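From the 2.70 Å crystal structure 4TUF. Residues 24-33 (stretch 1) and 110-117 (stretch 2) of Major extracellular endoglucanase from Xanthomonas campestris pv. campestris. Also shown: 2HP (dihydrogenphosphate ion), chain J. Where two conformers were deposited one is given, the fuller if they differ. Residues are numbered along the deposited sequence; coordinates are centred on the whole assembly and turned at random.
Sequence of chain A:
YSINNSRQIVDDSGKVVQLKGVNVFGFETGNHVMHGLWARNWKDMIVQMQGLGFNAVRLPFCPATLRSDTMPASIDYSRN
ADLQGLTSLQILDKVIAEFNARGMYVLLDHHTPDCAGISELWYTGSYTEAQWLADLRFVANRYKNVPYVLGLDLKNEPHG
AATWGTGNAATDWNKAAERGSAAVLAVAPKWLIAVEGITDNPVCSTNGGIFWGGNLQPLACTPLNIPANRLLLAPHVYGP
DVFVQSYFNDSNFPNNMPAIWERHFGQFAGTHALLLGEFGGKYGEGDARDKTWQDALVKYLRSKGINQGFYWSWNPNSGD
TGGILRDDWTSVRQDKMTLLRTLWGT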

# COMPACT_ATOMS: atom_id res chain seq x y z
N VAL A 24 7.16 2.53 2.47
CA VAL A 24 8.37 3.35 2.38
C VAL A 24 8.23 4.35 1.24
O VAL A 24 8.41 3.99 0.08
CB VAL A 24 9.62 2.48 2.13
CG1 VAL A 24 10.86 3.35 2.10
CG2 VAL A 24 9.74 1.39 3.19
N PHE A 25 7.92 5.61 1.55
CA PHE A 25 7.62 6.65 0.56
C PHE A 25 8.85 7.39 0.07
O PHE A 25 9.91 7.34 0.70
CB PHE A 25 6.64 7.66 1.16
CG PHE A 25 5.24 7.14 1.33
CD1 PHE A 25 4.92 6.34 2.40
CD2 PHE A 25 4.26 7.45 0.40
CE1 PHE A 25 3.64 5.85 2.54
CE2 PHE A 25 2.98 6.97 0.55
CZ PHE A 25 2.67 6.17 1.62
N GLY A 26 8.68 8.14 -1.01
CA GLY A 26 9.72 8.97 -1.56
C GLY A 26 9.74 8.91 -3.08
O GLY A 26 9.75 9.94 -3.75
N PHE A 27 9.72 7.69 -3.62
CA PHE A 27 9.84 7.48 -5.06
C PHE A 27 8.64 8.02 -5.84
O PHE A 27 8.66 8.05 -7.07
CB PHE A 27 10.03 6.00 -5.38
CG PHE A 27 11.42 5.48 -5.11
CD1 PHE A 27 12.48 5.84 -5.94
CD2 PHE A 27 11.67 4.63 -4.05
CE1 PHE A 27 13.75 5.38 -5.70
CE2 PHE A 27 12.94 4.15 -3.81
CZ PHE A 27 13.99 4.53 -4.63
N GLU A 28 7.59 8.44 -5.14
CA GLU A 28 6.40 8.96 -5.80
C GLU A 28 6.31 10.47 -5.63
O GLU A 28 5.27 11.07 -5.90
CB GLU A 28 5.13 8.27 -5.27
CG GLU A 28 4.54 8.85 -3.99
CD GLU A 28 5.47 8.75 -2.78
OE1 GLU A 28 6.48 8.00 -2.84
OE2 GLU A 28 5.18 9.43 -1.77
N THR A 29 7.40 11.08 -5.17
CA THR A 29 7.41 12.51 -4.90
C THR A 29 8.36 13.27 -5.81
O THR A 29 9.05 12.69 -6.65
CB THR A 29 7.80 12.80 -3.45
OG1 THR A 29 9.22 12.64 -3.30
CG2 THR A 29 7.07 11.86 -2.50
N GLY A 30 8.42 14.59 -5.61
CA GLY A 30 9.26 15.45 -6.41
C GLY A 30 10.73 15.12 -6.33
O GLY A 30 11.49 15.48 -7.22
N ASN A 31 11.12 14.43 -5.26
CA ASN A 31 12.51 14.02 -5.05
C ASN A 31 12.90 12.78 -5.85
O ASN A 31 14.08 12.58 -6.14
CB ASN A 31 12.77 13.77 -3.57
CG ASN A 31 12.67 15.03 -2.73
OD1 ASN A 31 12.75 16.14 -3.25
ND2 ASN A 31 12.49 14.86 -1.43
N HIS A 32 11.91 11.96 -6.18
CA HIS A 32 12.12 10.72 -6.94
C HIS A 32 13.17 9.80 -6.31
O HIS A 32 14.03 9.26 -7.00
CB HIS A 32 12.51 11.05 -8.38
CG HIS A 32 11.61 12.04 -9.04
ND1 HIS A 32 11.99 13.35 -9.29
CD2 HIS A 32 10.34 11.93 -9.49
CE1 HIS A 32 11.00 13.99 -9.87
NE2 HIS A 32 9.98 13.16 -10.01
N VAL A 33 13.09 9.63 -4.99
CA VAL A 33 13.97 8.72 -4.27
C VAL A 33 13.36 8.52 -2.89
O VAL A 33 12.69 9.42 -2.38
CB VAL A 33 15.42 9.28 -4.16
CG1 VAL A 33 15.46 10.57 -3.35
CG2 VAL A 33 16.38 8.24 -3.57
N HIS A 110 1.59 2.01 -7.73
CA HIS A 110 1.43 3.14 -8.64
C HIS A 110 0.67 4.24 -7.92
O HIS A 110 -0.57 4.26 -7.92
CB HIS A 110 0.69 2.71 -9.91
CG HIS A 110 0.73 3.74 -11.00
ND1 HIS A 110 0.15 4.99 -10.87
CD2 HIS A 110 1.29 3.70 -12.24
CE1 HIS A 110 0.36 5.68 -11.98
NE2 HIS A 110 1.04 4.92 -12.82
N HIS A 111 1.41 5.16 -7.32
CA HIS A 111 0.84 6.01 -6.28
C HIS A 111 0.21 7.28 -6.81
O HIS A 111 -0.89 7.66 -6.40
CB HIS A 111 1.92 6.35 -5.26
CG HIS A 111 1.40 6.61 -3.88
ND1 HIS A 111 1.07 5.60 -3.01
CD2 HIS A 111 1.15 7.77 -3.23
CE1 HIS A 111 0.64 6.12 -1.88
NE2 HIS A 111 0.68 7.44 -1.98
N THR A 112 0.92 7.95 -7.71
CA THR A 112 0.45 9.22 -8.25
C THR A 112 0.87 9.38 -9.69
O THR A 112 1.98 8.99 -10.06
CB THR A 112 0.98 10.41 -7.43
OG1 THR A 112 0.79 11.63 -8.17
CG2 THR A 112 2.46 10.24 -7.14
N PRO A 113 -0.01 9.96 -10.52
CA PRO A 113 0.28 10.18 -11.95
C PRO A 113 1.25 11.32 -12.22
O PRO A 113 1.74 11.41 -13.34
CB PRO A 113 -1.09 10.50 -12.54
CG PRO A 113 -1.85 11.11 -11.40
CD PRO A 113 -1.39 10.36 -10.17
N ASP A 114 1.52 12.18 -11.23
CA ASP A 114 2.30 13.39 -11.48
C ASP A 114 3.25 13.78 -10.37
O ASP A 114 3.60 14.95 -10.23
CB ASP A 114 1.36 14.58 -11.75
CG ASP A 114 0.35 14.81 -10.62
OD1 ASP A 114 0.63 14.48 -9.45
OD2 ASP A 114 -0.75 15.34 -10.92
N CYS A 115 3.66 12.81 -9.56
CA CYS A 115 4.62 13.06 -8.48
C CYS A 115 4.12 14.14 -7.52
O CYS A 115 4.92 14.88 -6.93
CB CYS A 115 5.99 13.42 -9.07
SG CYS A 115 6.85 12.00 -9.80
N ALA A 116 2.80 14.23 -7.36
CA ALA A 116 2.18 15.16 -6.42
C ALA A 116 0.95 14.52 -5.76
O ALA A 116 1.08 13.59 -4.97
CB ALA A 116 1.81 16.46 -7.11
N GLY A 117 -0.24 15.02 -6.10
CA GLY A 117 -1.47 14.53 -5.50
C GLY A 117 -1.93 13.16 -5.96
O GLY A 117 -1.42 12.60 -6.93
P 2HP J . -2.13 17.98 -7.94
O1 2HP J . -1.22 16.81 -8.26
O2 2HP J . -3.49 17.47 -7.53
O3 2HP J . -1.53 18.77 -6.81
O4 2HP J . -2.28 18.86 -9.16
O HOH W 1 3.42 12.30 -3.73

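No direct hydrogen bond joins these two loops, although they bury 307 Å² between them. Packing, a CA-H...O contact, two aromatic-edge contacts and one bridging water do the work instead.

The centre is Glu28 against Cys115 and its neighbours. The carbonyl O of Glu28 lies 3.3 Å from Cys115 CA, with an angle of 149° at the hydrogen, a CA-H...O contact. The same Glu28 O is 3.2 Å from Thr112 CG2. Water 1 adds the polar link. It donates to Glu28 O at 3.1 Å and to Ala116 O at 2.9 Å, so two acceptors that cannot bond each other are tied together.

The side chain of Glu28 is buried and leaves its backbone toward stretch 2. Its aliphatic part does the packing: Glu28 CG is 3.6 Å from His111 CD2, and Glu28 CB is 3.8 Å from Thr112 CG2. The carboxylate folds back to its own loop, where Gly26 N donates to Glu28 OE1 at 2.9 Å. Glu28 thus offers methylenes to the contact and an acceptor to the backbone N of Gly26.

His111 also meets Phe25. The two rings form an offset edge-to-face pair, with planes at 88° and centroids 5.2 Å apart. The edge of Phe25 points to the face of His111, and Phe25 CE2 comes within 3.5 Å of His111 NE2.

At the other end, Cys115 SG sits at the edge of the His32 ring, 3.3 Å from His32 NE2. Cys115 points toward stretch 1 with chi1 in the m well. Cys115 is bonded covalently to a group elsewhere in the structure; its approach to His32 is a contact at the ring edge.

Each loop is braced internally. In stretch 1, two type I turns share Thr29, closed by Thr29 N to Gly26 O and His32 N to Thr29 O, both 3.0 Å. Thr29 points away from stretch 2, and its OG1 donates to Gly26 O at 2.8 Å and accepts from Asn31 N at 3.3 Å. Gly26 has backbone angles that call for glycine; a CB there would also clash with Val33 O.

In stretch 2, Thr112 has two roles. The methyl of Thr112 packs on Glu28, while Thr112 OG1 donates to Gly117 O at 2.7 Å and accepts from Asp114 N at 3.2 Å. Beyond the contact, Gly117 N donates to O1 of the dihydrogenphosphate at 3.0 Å. A CB on Gly117 would clash with 2HP O2.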